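Local structure of hypothetical bacterial 6-phosphogluconolactonase (3SCY) at residues A[150-155]-A[229-234]; A[205-210]-A[234-239]; A[253-258]-A[296-301]; A[312-315]-A[320-323]. The protein probably hydrolyses a sugar lactone such as 6-phosphogluconolactone, an activity that remains putative, and folds as a seven-bladed beta-propeller. All blocks are in the same frame, centred on the assembly; numbering follows the deposited sequence.

Contact 1 (A[150-155]-A[229-234])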
loop_
_atom_site.group_PDB
_atom_site.type_symbol
_atom_site.label_atom_id
_atom_site.label_comp_id
_atom_site.label_asym_id
_atom_site.label_seq_id
_atom_site.Cartn_x
_atom_site.Cartn_y
_atom_site.Cartn_z
ATOM N N GLU A 150 6.981 -13.835 18.522
ATOM C CA GLU A 150 8.062 -13.289 17.697
ATOM C C GLU A 150 7.639 -12.063 16.888
ATOM O O GLU A 150 8.485 -11.220 16.567
ATOM C CB GLU A 150 8.592 -14.363 16.737
ATOM C CG GLU A 150 9.770 -15.153 17.290
ATOM C CD GLU A 150 9.482 -16.085 18.452
ATOM O OE1 GLU A 150 10.198 -15.992 19.477
ATOM O OE2 GLU A 150 8.555 -16.920 18.337
ATOM N N ARG A 151 6.354 -11.966 16.533
ATOM C CA ARG A 151 5.924 -10.866 15.688
ATOM C C ARG A 151 5.223 -9.698 16.383
ATOM O O ARG A 151 5.126 -8.635 15.766
ATOM C CB ARG A 151 4.998 -11.416 14.587
ATOM C CG ARG A 151 5.658 -12.429 13.637
ATOM C CD ARG A 151 6.768 -11.847 12.761
ATOM N NE ARG A 151 6.391 -10.601 12.070
ATOM C CZ ARG A 151 5.782 -10.538 10.889
ATOM N NH1 ARG A 151 5.443 -11.651 10.248
ATOM N NH2 ARG A 151 5.505 -9.362 10.339
ATOM N N GLN A 152 4.743 -9.862 17.629
ATOM C CA GLN A 152 3.975 -8.797 18.294
ATOM C C GLN A 152 4.549 -8.422 19.668
ATOM O O GLN A 152 3.796 -8.229 20.619
ATOM C CB GLN A 152 2.497 -9.227 18.416
ATOM C CG GLN A 152 1.835 -9.568 17.074
ATOM C CD GLN A 152 0.385 -9.960 17.212
ATOM O OE1 GLN A 152 0.042 -10.971 17.840
ATOM N NE2 GLN A 152 -0.504 -9.174 16.623
ATOM N N THR A 153 5.876 -8.257 19.749
ATOM C CA THR A 153 6.574 -7.905 20.997
ATOM C C THR A 153 6.486 -6.398 21.255
ATOM O O THR A 153 6.821 -5.936 22.345
ATOM C CB THR A 153 8.048 -8.350 20.919
ATOM O OG1 THR A 153 8.702 -7.602 19.896
ATOM C CG2 THR A 153 8.196 -9.834 20.628
HETATM N N MSE A 154 6.036 -5.636 20.239
HETATM C CA MSE A 154 5.963 -4.174 20.260
HETATM C C MSE A 154 5.054 -3.686 19.149
HETATM O O MSE A 154 4.760 -4.467 18.241
HETATM C CB MSE A 154 7.379 -3.571 20.053
HETATM C CG MSE A 154 8.093 -4.137 18.828
HETATM SE SE MSE A 154 9.800 -3.341 18.367
HETATM C CE MSE A 154 10.609 -3.142 20.149
ATOM N N PRO A 155 4.683 -2.389 19.112
ATOM C CA PRO A 155 3.901 -1.907 17.961
ATOM C C PRO A 155 4.720 -2.009 16.665
ATOM O O PRO A 155 5.954 -1.892 16.681
ATOM C CB PRO A 155 3.596 -0.444 18.321
ATOM C CG PRO A 155 3.778 -0.375 19.804
ATOM C CD PRO A 155 4.920 -1.299 20.082
ATOM N N ASN A 229 -4.997 -9.097 7.338
ATOM C CA ASN A 229 -4.220 -9.411 8.529
ATOM C C ASN A 229 -3.107 -10.351 8.158
ATOM O O ASN A 229 -3.377 -11.463 7.681
ATOM C CB ASN A 229 -5.133 -10.004 9.586
ATOM C CG ASN A 229 -6.097 -8.981 10.118
ATOM O OD1 ASN A 229 -5.698 -7.964 10.668
ATOM N ND2 ASN A 229 -7.381 -9.223 9.943
ATOM N N GLU A 230 -1.854 -9.913 8.367
ATOM C CA GLU A 230 -0.690 -10.704 7.977
ATOM C C GLU A 230 -0.608 -12.036 8.718
ATOM O O GLU A 230 -0.399 -13.069 8.087
ATOM C CB GLU A 230 0.610 -9.923 8.201
ATOM C CG GLU A 230 1.864 -10.723 7.870
ATOM C CD GLU A 230 3.131 -9.905 7.766
ATOM O OE1 GLU A 230 3.067 -8.763 7.258
ATOM O OE2 GLU A 230 4.210 -10.443 8.100
ATOM N N ILE A 231 -0.717 -12.009 10.051
ATOM C CA ILE A 231 -0.503 -13.211 10.849
ATOM C C ILE A 231 -1.719 -14.127 10.838
ATOM O O ILE A 231 -1.573 -15.339 10.662
ATOM C CB ILE A 231 -0.116 -12.822 12.288
ATOM C CG1 ILE A 231 1.080 -11.843 12.307
ATOM C CG2 ILE A 231 0.204 -14.095 13.121
ATOM C CD1 ILE A 231 1.329 -11.176 13.720
ATOM N N GLY A 232 -2.888 -13.555 11.048
ATOM C CA GLY A 232 -4.131 -14.318 11.072
ATOM C C GLY A 232 -4.549 -14.841 9.714
ATOM O O GLY A 232 -5.270 -15.842 9.635
ATOM N N GLY A 233 -4.086 -14.169 8.652
ATOM C CA GLY A 233 -4.395 -14.544 7.274
ATOM C C GLY A 233 -5.850 -14.299 6.930
ATOM O O GLY A 233 -6.416 -14.946 6.047
ATOM N N THR A 234 -6.472 -13.412 7.673
ATOM C CA THR A 234 -7.866 -13.075 7.505
ATOM C C THR A 234 -8.063 -11.729 6.851
ATOM O O THR A 234 -7.212 -10.837 6.938
ATOM C CB THR A 234 -8.585 -13.041 8.875
ATOM O OG1 THR A 234 -7.904 -12.141 9.756
ATOM C CG2 THR A 234 -8.690 -14.427 9.531
#

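Contact 2 (A[205-210]-A[234-239])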
loop_
_atom_site.group_PDB
_atom_site.type_symbol
_atom_site.label_atom_id
_atom_site.label_comp_id
_atom_site.label_asym_id
_atom_site.label_seq_id
_atom_site.Cartn_x
_atom_site.Cartn_y
_atom_site.Cartn_z
ATOM N N PHE A 205 -9.262 1.180 17.124
ATOM C CA PHE A 205 -10.192 0.071 16.938
ATOM C C PHE A 205 -9.401 -1.193 17.173
ATOM O O PHE A 205 -8.280 -1.313 16.691
ATOM C CB PHE A 205 -10.833 0.091 15.533
ATOM C CG PHE A 205 -11.554 1.382 15.230
ATOM C CD1 PHE A 205 -12.814 1.635 15.760
ATOM C CD2 PHE A 205 -10.949 2.373 14.458
ATOM C CE1 PHE A 205 -13.469 2.840 15.506
ATOM C CE2 PHE A 205 -11.616 3.580 14.196
ATOM C CZ PHE A 205 -12.864 3.808 14.744
ATOM N N LYS A 206 -9.960 -2.134 17.902
ATOM C CA LYS A 206 -9.262 -3.370 18.210
ATOM C C LYS A 206 -9.768 -4.487 17.310
ATOM O O LYS A 206 -10.966 -4.555 17.039
ATOM C CB LYS A 206 -9.467 -3.707 19.709
ATOM C CG LYS A 206 -8.787 -4.989 20.220
ATOM C CD LYS A 206 -7.255 -4.891 20.343
ATOM C CE LYS A 206 -6.642 -6.068 21.075
ATOM N NZ LYS A 206 -6.885 -7.374 20.388
ATOM N N VAL A 207 -8.856 -5.350 16.835
ATOM C CA VAL A 207 -9.256 -6.537 16.058
ATOM C C VAL A 207 -8.851 -7.787 16.852
ATOM O O VAL A 207 -8.141 -7.671 17.861
ATOM C CB VAL A 207 -8.761 -6.573 14.586
ATOM C CG1 VAL A 207 -9.305 -5.384 13.782
ATOM C CG2 VAL A 207 -7.240 -6.647 14.505
ATOM N N ALA A 208 -9.315 -8.977 16.424
ATOM C CA ALA A 208 -9.057 -10.232 17.137
ATOM C C ALA A 208 -7.558 -10.416 17.479
ATOM O O ALA A 208 -6.712 -10.193 16.610
ATOM C CB ALA A 208 -9.560 -11.419 16.326
ATOM N N PRO A 209 -7.210 -10.820 18.730
ATOM C CA PRO A 209 -5.790 -10.995 19.075
ATOM C C PRO A 209 -5.066 -11.939 18.126
ATOM O O PRO A 209 -5.626 -12.953 17.700
ATOM C CB PRO A 209 -5.839 -11.587 20.492
ATOM C CG PRO A 209 -7.140 -11.077 21.051
ATOM C CD PRO A 209 -8.086 -11.115 19.887
ATOM N N GLY A 210 -3.838 -11.579 17.794
ATOM C CA GLY A 210 -2.989 -12.373 16.913
ATOM C C GLY A 210 -3.255 -12.158 15.435
ATOM O O GLY A 210 -2.676 -12.865 14.604
ATOM N N THR A 234 -6.472 -13.412 7.673
ATOM C CA THR A 234 -7.866 -13.075 7.505
ATOM C C THR A 234 -8.063 -11.729 6.851
ATOM O O THR A 234 -7.212 -10.837 6.938
ATOM C CB THR A 234 -8.585 -13.041 8.875
ATOM O OG1 THR A 234 -7.904 -12.141 9.756
ATOM C CG2 THR A 234 -8.690 -14.427 9.531
ATOM N N VAL A 235 -9.231 -11.577 6.225
ATOM C CA VAL A 235 -9.742 -10.296 5.752
ATOM C C VAL A 235 -10.868 -9.945 6.701
ATOM O O VAL A 235 -11.748 -10.778 6.930
ATOM C CB VAL A 235 -10.207 -10.281 4.264
ATOM C CG1 VAL A 235 -10.864 -8.936 3.893
ATOM C CG2 VAL A 235 -9.045 -10.567 3.329
ATOM N N ILE A 236 -10.833 -8.724 7.238
ATOM C CA ILE A 236 -11.917 -8.205 8.048
ATOM C C ILE A 236 -12.621 -7.129 7.229
ATOM O O ILE A 236 -11.975 -6.205 6.698
ATOM C CB ILE A 236 -11.459 -7.680 9.422
ATOM C CG1 ILE A 236 -10.789 -8.823 10.229
ATOM C CG2 ILE A 236 -12.661 -7.117 10.187
ATOM C CD1 ILE A 236 -10.193 -8.344 11.593
ATOM N N ALA A 237 -13.945 -7.283 7.097
ATOM C CA ALA A 237 -14.807 -6.324 6.428
ATOM C C ALA A 237 -15.449 -5.446 7.470
ATOM O O ALA A 237 -15.899 -5.931 8.510
ATOM C CB ALA A 237 -15.880 -7.040 5.614
ATOM N N PHE A 238 -15.457 -4.154 7.209
ATOM C CA PHE A 238 -16.057 -3.170 8.085
ATOM C C PHE A 238 -16.986 -2.260 7.389
ATOM O O PHE A 238 -16.763 -1.896 6.225
ATOM C CB PHE A 238 -14.966 -2.224 8.672
ATOM C CG PHE A 238 -13.829 -2.831 9.450
ATOM C CD1 PHE A 238 -12.634 -3.164 8.815
ATOM C CD2 PHE A 238 -13.887 -2.919 10.838
ATOM C CE1 PHE A 238 -11.557 -3.671 9.541
ATOM C CE2 PHE A 238 -12.796 -3.393 11.569
ATOM C CZ PHE A 238 -11.646 -3.781 10.918
ATOM N N ARG A 239 -18.002 -1.821 8.131
ATOM C CA ARG A 239 -18.860 -0.743 7.695
ATOM C C ARG A 239 -18.087 0.510 8.103
ATOM O O ARG A 239 -17.516 0.534 9.206
ATOM C CB ARG A 239 -20.252 -0.859 8.356
ATOM C CG ARG A 239 -21.252 0.169 7.865
ATOM C CD ARG A 239 -22.687 -0.192 8.221
ATOM N NE ARG A 239 -23.511 -0.371 7.023
ATOM C CZ ARG A 239 -23.808 -1.550 6.487
ATOM N NH1 ARG A 239 -23.377 -2.671 7.050
ATOM N NH2 ARG A 239 -24.554 -1.617 5.392
#

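Contact 3 (A[253-258]-A[296-301])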
loop_
_atom_site.group_PDB
_atom_site.type_symbol
_atom_site.label_atom_id
_atom_site.label_comp_id
_atom_site.label_asym_id
_atom_site.label_seq_id
_atom_site.Cartn_x
_atom_site.Cartn_y
_atom_site.Cartn_z
ATOM N N ALA A 253 -8.321 -15.532 4.141
ATOM C CA ALA A 253 -7.622 -15.348 2.862
ATOM C C ALA A 253 -6.649 -16.494 2.717
ATOM O O ALA A 253 -6.527 -17.088 1.654
ATOM C CB ALA A 253 -6.885 -14.015 2.854
ATOM N N ASP A 254 -5.962 -16.817 3.821
ATOM C CA ASP A 254 -4.990 -17.909 3.908
ATOM C C ASP A 254 -5.661 -19.100 4.569
ATOM O O ASP A 254 -6.265 -18.957 5.636
ATOM C CB ASP A 254 -3.755 -17.443 4.712
ATOM C CG ASP A 254 -2.803 -18.523 5.216
ATOM O OD1 ASP A 254 -2.588 -19.517 4.485
ATOM O OD2 ASP A 254 -2.229 -18.340 6.314
ATOM N N THR A 255 -5.535 -20.276 3.955
ATOM C CA THR A 255 -6.168 -21.467 4.538
ATOM C C THR A 255 -5.124 -22.536 4.901
ATOM O O THR A 255 -5.512 -23.669 5.220
ATOM C CB THR A 255 -7.230 -22.015 3.573
ATOM O OG1 THR A 255 -6.579 -22.472 2.382
ATOM C CG2 THR A 255 -8.334 -20.991 3.261
ATOM N N VAL A 256 -3.810 -22.193 4.881
ATOM C CA VAL A 256 -2.733 -23.168 5.184
ATOM C C VAL A 256 -1.869 -22.699 6.374
ATOM O O VAL A 256 -0.765 -23.226 6.579
ATOM C CB VAL A 256 -1.860 -23.530 3.943
ATOM C CG1 VAL A 256 -2.655 -24.321 2.911
ATOM C CG2 VAL A 256 -1.224 -22.307 3.304
ATOM N N ASN A 257 -2.374 -21.716 7.165
ATOM C CA ASN A 257 -1.703 -21.156 8.346
ATOM C C ASN A 257 -0.268 -20.690 8.008
ATOM O O ASN A 257 0.666 -20.900 8.791
ATOM C CB ASN A 257 -1.709 -22.177 9.512
ATOM C CG ASN A 257 -1.399 -21.577 10.861
ATOM O OD1 ASN A 257 -1.952 -20.545 11.258
ATOM N ND2 ASN A 257 -0.484 -22.204 11.585
ATOM N N ALA A 258 -0.112 -20.015 6.845
ATOM C CA ALA A 258 1.185 -19.512 6.372
ATOM C C ALA A 258 1.680 -18.311 7.191
ATOM O O ALA A 258 2.881 -18.050 7.221
ATOM C CB ALA A 258 1.076 -19.113 4.908
ATOM N N LEU A 296 -18.266 -10.658 1.989
ATOM C CA LEU A 296 -17.433 -11.391 1.041
ATOM C C LEU A 296 -17.715 -12.882 1.018
ATOM O O LEU A 296 -17.930 -13.495 2.067
ATOM C CB LEU A 296 -15.945 -11.216 1.405
ATOM C CG LEU A 296 -15.432 -9.771 1.547
ATOM C CD1 LEU A 296 -14.050 -9.746 2.088
ATOM C CD2 LEU A 296 -15.474 -9.024 0.207
ATOM N N THR A 297 -17.612 -13.466 -0.174
ATOM C CA THR A 297 -17.697 -14.914 -0.357
ATOM C C THR A 297 -16.530 -15.294 -1.305
ATOM O O THR A 297 -16.409 -14.709 -2.395
ATOM C CB THR A 297 -19.102 -15.365 -0.797
ATOM O OG1 THR A 297 -19.500 -14.723 -2.007
ATOM C CG2 THR A 297 -20.169 -15.112 0.264
ATOM N N LYS A 298 -15.658 -16.248 -0.881
ATOM C CA LYS A 298 -14.521 -16.650 -1.718
ATOM C C LYS A 298 -15.020 -17.336 -2.973
ATOM O O LYS A 298 -15.965 -18.132 -2.920
ATOM C CB LYS A 298 -13.536 -17.546 -0.962
ATOM C CG LYS A 298 -12.160 -17.589 -1.644
ATOM C CD LYS A 298 -11.121 -18.415 -0.940
ATOM C CE LYS A 298 -10.583 -17.782 0.304
ATOM N NZ LYS A 298 -9.613 -18.689 0.985
ATOM N N VAL A 299 -14.445 -16.973 -4.111
ATOM C CA VAL A 299 -14.824 -17.561 -5.395
ATOM C C VAL A 299 -13.635 -18.254 -6.091
ATOM O O VAL A 299 -13.864 -19.044 -7.009
ATOM C CB VAL A 299 -15.509 -16.552 -6.359
ATOM C CG1 VAL A 299 -16.823 -16.021 -5.783
ATOM C CG2 VAL A 299 -14.584 -15.401 -6.729
ATOM N N GLY A 300 -12.392 -17.985 -5.681
ATOM C CA GLY A 300 -11.277 -18.643 -6.349
ATOM C C GLY A 300 -9.945 -18.333 -5.716
ATOM O O GLY A 300 -9.871 -17.637 -4.692
ATOM N N TYR A 301 -8.890 -18.881 -6.324
ATOM C CA TYR A 301 -7.537 -18.700 -5.819
ATOM C C TYR A 301 -6.569 -18.831 -6.975
ATOM O O TYR A 301 -6.683 -19.774 -7.781
ATOM C CB TYR A 301 -7.215 -19.763 -4.732
ATOM C CG TYR A 301 -6.004 -19.354 -3.923
ATOM C CD1 TYR A 301 -6.132 -18.507 -2.830
ATOM C CD2 TYR A 301 -4.726 -19.810 -4.256
ATOM C CE1 TYR A 301 -5.018 -18.072 -2.112
ATOM C CE2 TYR A 301 -3.608 -19.405 -3.525
ATOM C CZ TYR A 301 -3.768 -18.567 -2.432
ATOM O OH TYR A 301 -2.695 -18.147 -1.688
#

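Contact 4 (A[312-315]-A[320-323])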
loop_
_atom_site.group_PDB
_atom_site.type_symbol
_atom_site.label_atom_id
_atom_site.label_comp_id
_atom_site.label_asym_id
_atom_site.label_seq_id
_atom_site.Cartn_x
_atom_site.Cartn_y
_atom_site.Cartn_z
ATOM N N ILE A 312 -1.437 -4.883 -7.872
ATOM C CA ILE A 312 -2.253 -3.739 -8.264
ATOM C C ILE A 312 -3.206 -4.185 -9.362
ATOM O O ILE A 312 -2.895 -5.123 -10.111
ATOM C CB ILE A 312 -1.347 -2.563 -8.719
ATOM C CG1 ILE A 312 -2.138 -1.239 -8.828
ATOM C CG2 ILE A 312 -0.572 -2.900 -10.023
ATOM C CD1 ILE A 312 -1.217 -0.001 -8.896
ATOM N N ILE A 313 -4.365 -3.506 -9.471
ATOM C CA ILE A 313 -5.337 -3.732 -10.548
ATOM C C ILE A 313 -5.318 -2.473 -11.432
ATOM O O ILE A 313 -5.321 -1.348 -10.922
ATOM C CB ILE A 313 -6.740 -4.049 -9.982
ATOM C CG1 ILE A 313 -6.677 -5.295 -9.080
ATOM C CG2 ILE A 313 -7.762 -4.238 -11.122
ATOM C CD1 ILE A 313 -7.957 -5.618 -8.349
ATOM N N THR A 314 -5.345 -2.661 -12.754
ATOM C CA THR A 314 -5.387 -1.505 -13.656
ATOM C C THR A 314 -6.711 -0.745 -13.477
ATOM O O THR A 314 -7.738 -1.361 -13.155
ATOM C CB THR A 314 -5.182 -1.955 -15.095
ATOM O OG1 THR A 314 -6.208 -2.905 -15.469
ATOM C CG2 THR A 314 -3.768 -2.516 -15.341
ATOM N N PRO A 315 -6.725 0.588 -13.761
ATOM C CA PRO A 315 -7.968 1.368 -13.583
ATOM C C PRO A 315 -9.165 0.837 -14.384
ATOM O O PRO A 315 -10.297 0.970 -13.918
ATOM C CB PRO A 315 -7.577 2.773 -14.061
ATOM C CG PRO A 315 -6.106 2.852 -13.763
ATOM C CD PRO A 315 -5.584 1.466 -14.095
ATOM N N LEU A 320 -4.487 -7.621 -13.405
ATOM C CA LEU A 320 -4.001 -7.671 -12.038
ATOM C C LEU A 320 -2.522 -8.064 -12.107
ATOM O O LEU A 320 -2.164 -9.120 -12.666
ATOM C CB LEU A 320 -4.845 -8.678 -11.230
ATOM C CG LEU A 320 -4.621 -8.663 -9.709
ATOM C CD1 LEU A 320 -5.847 -9.174 -8.955
ATOM C CD2 LEU A 320 -3.380 -9.466 -9.318
ATOM N N LEU A 321 -1.665 -7.151 -11.622
ATOM C CA LEU A 321 -0.220 -7.322 -11.685
ATOM C C LEU A 321 0.327 -7.644 -10.328
ATOM O O LEU A 321 0.020 -6.928 -9.368
ATOM C CB LEU A 321 0.457 -6.044 -12.208
ATOM C CG LEU A 321 0.168 -5.628 -13.655
ATOM C CD1 LEU A 321 -1.202 -4.992 -13.814
ATOM C CD2 LEU A 321 1.174 -4.577 -14.120
ATOM N N VAL A 322 1.107 -8.737 -10.234
ATOM C CA VAL A 322 1.647 -9.222 -8.965
ATOM C C VAL A 322 3.167 -9.099 -8.890
ATOM O O VAL A 322 3.870 -9.720 -9.683
ATOM C CB VAL A 322 1.252 -10.692 -8.694
ATOM C CG1 VAL A 322 1.748 -11.144 -7.321
ATOM C CG2 VAL A 322 -0.257 -10.878 -8.808
ATOM N N ALA A 323 3.668 -8.330 -7.915
ATOM C CA ALA A 323 5.105 -8.239 -7.678
ATOM C C ALA A 323 5.525 -9.463 -6.873
ATOM O O ALA A 323 5.017 -9.670 -5.765
ATOM C CB ALA A 323 5.424 -6.959 -6.914
#

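Contact 1 (A[150-155]-A[229-234])
The guanidinium group of Arg-151 meets the carboxylate of Glu-230 at its edge, with OE2 in the guanidinium plane and facing the end that carries NH1 and NH2. The two flat groups are turned 57° apart, so they are not coplanar, as they would be in a two-oxygen fork. Instead one oxygen takes both bonds of the salt bridge, NH1 of Arg-151 to OE2 of Glu-230 at 2.8 Å and NH2 of Arg-151 to the same OE2 at 2.8 Å. Both nitrogens come from the same face of the carboxylate, NH1 on the anti side and NH2 from above the plane (58° out of it), and the hydrogen bonds are bent, 145° for the one from NH1. Glu-230 reaches out on a chain that is extended beyond CG, whereas Arg-151 folds at chi2 and chi3 and crosses it at about a right angle. The other oxygen, OE1, forms salt bridges with Arg-214 and Arg-278; NH2 of Arg-151 also bonds to Tyr-117 OH. Beside the charges, CD1 of Ile-231 makes an apolar contact with CB of Arg-151 at 3.8 Å, and Gln-152, whose side chain points against that of Ile-231, brings its CG to the same methyl at 3.8 Å. Gln-152 NE2 is bonded to Leu-174 O and OE1 to Asp-148 N. The contact thus ties the loop running from the blade that ends with strand 138-141 to the one that begins with strand 157-162 to the turn between strands 224-229 and 234-241, both of the blade after that.

Contact 2 (A[205-210]-A[234-239])
Ile-236 sends its CD1 methyl to Val-207, 3.8 Å from Val-207 CB and equally close to CG1 of that valine, in an encounter of branched side chains that cross obliquely. CG1 of the isoleucine stands anti to its carbonyl carbon (chi1 -60°) and the chain then runs extended (chi2 175°), which carries the terminal methyl to the valine. The other branch, CG2, serves a neighbour in its own strand: it lies 3.5 Å above the ring plane of Phe-238, offset toward the rim of that face. Two residues on, Phe-238 points to the same side of the strand, and its CZ meets Val-207 CG1 at 4.0 Å. Here the methyl comes to the edge of the ring, near its plane, with the two side chains at about a right angle. One valine branch is therefore shared between the isoleucine methyl and the rim of the phenylalanine. Val-207 follows strand 197-206, the outermost strand of one blade, and its backbone is bonded to Asp-177; Ile-236 and Phe-238 sit on strand 234-241 of the next blade, where they also touch strand 224-229. Nearby, Lys-206 NZ donates to Val-207 O at 2.8 Å, a bond within the first segment. The three touching residues are buried, and what joins them is dispersion and the exclusion of water. Between these two segments the contact is wholly apolar, so it depends on the fit of the side chains and fixes no direction by itself.

Contact 3 (A[253-258]-A[296-301])
Ala-253 turns its carbonyl oxygen toward Lys-298 on the outermost strand of the next propeller blade, so this is a contact between the loop that leaves one four-stranded blade and the rim of its successor. Ala-253 O and Lys-298 NZ are 3.5 Å apart, a proximity rather than a hydrogen bond; the ammonium is bonded to Ala-252 O, and Ala-253 O accepts from Asn-277 ND2. The Tyr-301 ring, which follows a classic beta bulge of Val-299 and Gly-300 opposite Ile-286, approaches the same oxygen obliquely, CE1 being 4.2 Å from Ala-253 O, while its hydroxyl bonds to Ala-281 O and Asn-277 ND2. Asp-254 turns its carboxylate back on the loop. Thr-255, next along, reaches Lys-298 tip to tip, its CG2 lying 3.5 Å from NZ. The lysine gets there on a chain that is straight at first and bends at chi3 (-74°), bringing NZ within reach of both the methyl of Thr-255 and the carbonyl oxygen of Ala-253, which lie in directions about a right angle apart. At Val-256 an Asx turn closes: its N donates to Asp-254 OD1 at 3.0 Å, with the donor 54° out of the carboxylate plane.

Contact 4 (A[312-315]-A[320-323])
Ile-312 and Leu-321 are clasped by a reciprocal pair of backbone hydrogen bonds: Ile-312 N donates to Leu-321 O at 2.9 Å, and Leu-321 N donates to Ile-312 O at 2.8 Å. They form the hydrogen-bonded pair of an antiparallel hairpin, and Ile-312 O gains a CA-H...O contact as well, 3.4 Å from Leu-320 CA. On this face of the sheet the two side chains run side by side and point the same way, with Ile-312 CG2 at 4.0 Å from Leu-321 CB. The next pair, Ile-313 with Leu-320, is non-hydrogen-bonded and closer between CA atoms, 4.4 Å. Its side chains occupy the other face, where Ile-313 CG1 packs at 4.0 Å against Leu-320 CD1. Beyond the strand end, Thr-314 sets its CG2 across Leu-321 CD1, 3.9 Å away and at about a right angle. That methyl faces the leucine because it stands anti to the carbonyl carbon of Thr-314, while OG1 (chi1 59°) turns to the connecting turn, where it bonds to Asn-316 OD1 and Tyr-319 N. Further out, on strand 354-360, Leu-357 touches Ile-312 and Leu-321, and Phe-359 touches Ile-312 and Thr-314; strand 329-335 lies on the other flank of strand 319-324. This is the inner hairpin of a propeller blade packed against the blade that holds both chain ends. Its chemistry divides the work: directional backbone bonds fix which residues are paired, the threonine hydroxyl pins the turn, and the apolar faces bind the hairpin to its surroundings.

Overall arrangement
The contacts follow one another around the propeller ring. Contacts 1 and 2 lie 12 Å apart between centres, share Thr-234 and alternate along the chain; both join the blade that runs from strand 213-218 to strand 244-252 to parts of the chain that precede it. Contact 3 opens where that blade ends, 16 Å from contact 2; the turn and loop are linked through Gly-233 O, which probably accepts hydrogen bonds from Ala-253 N and Asp-254 N, and Val-235 packs on Leu-296. Contact 4, in the hairpin opening the blade that follows strand 296-303, is 19 Å from contact 3 and touches none of the others. The set samples both the seams between blades and the inside of one blade.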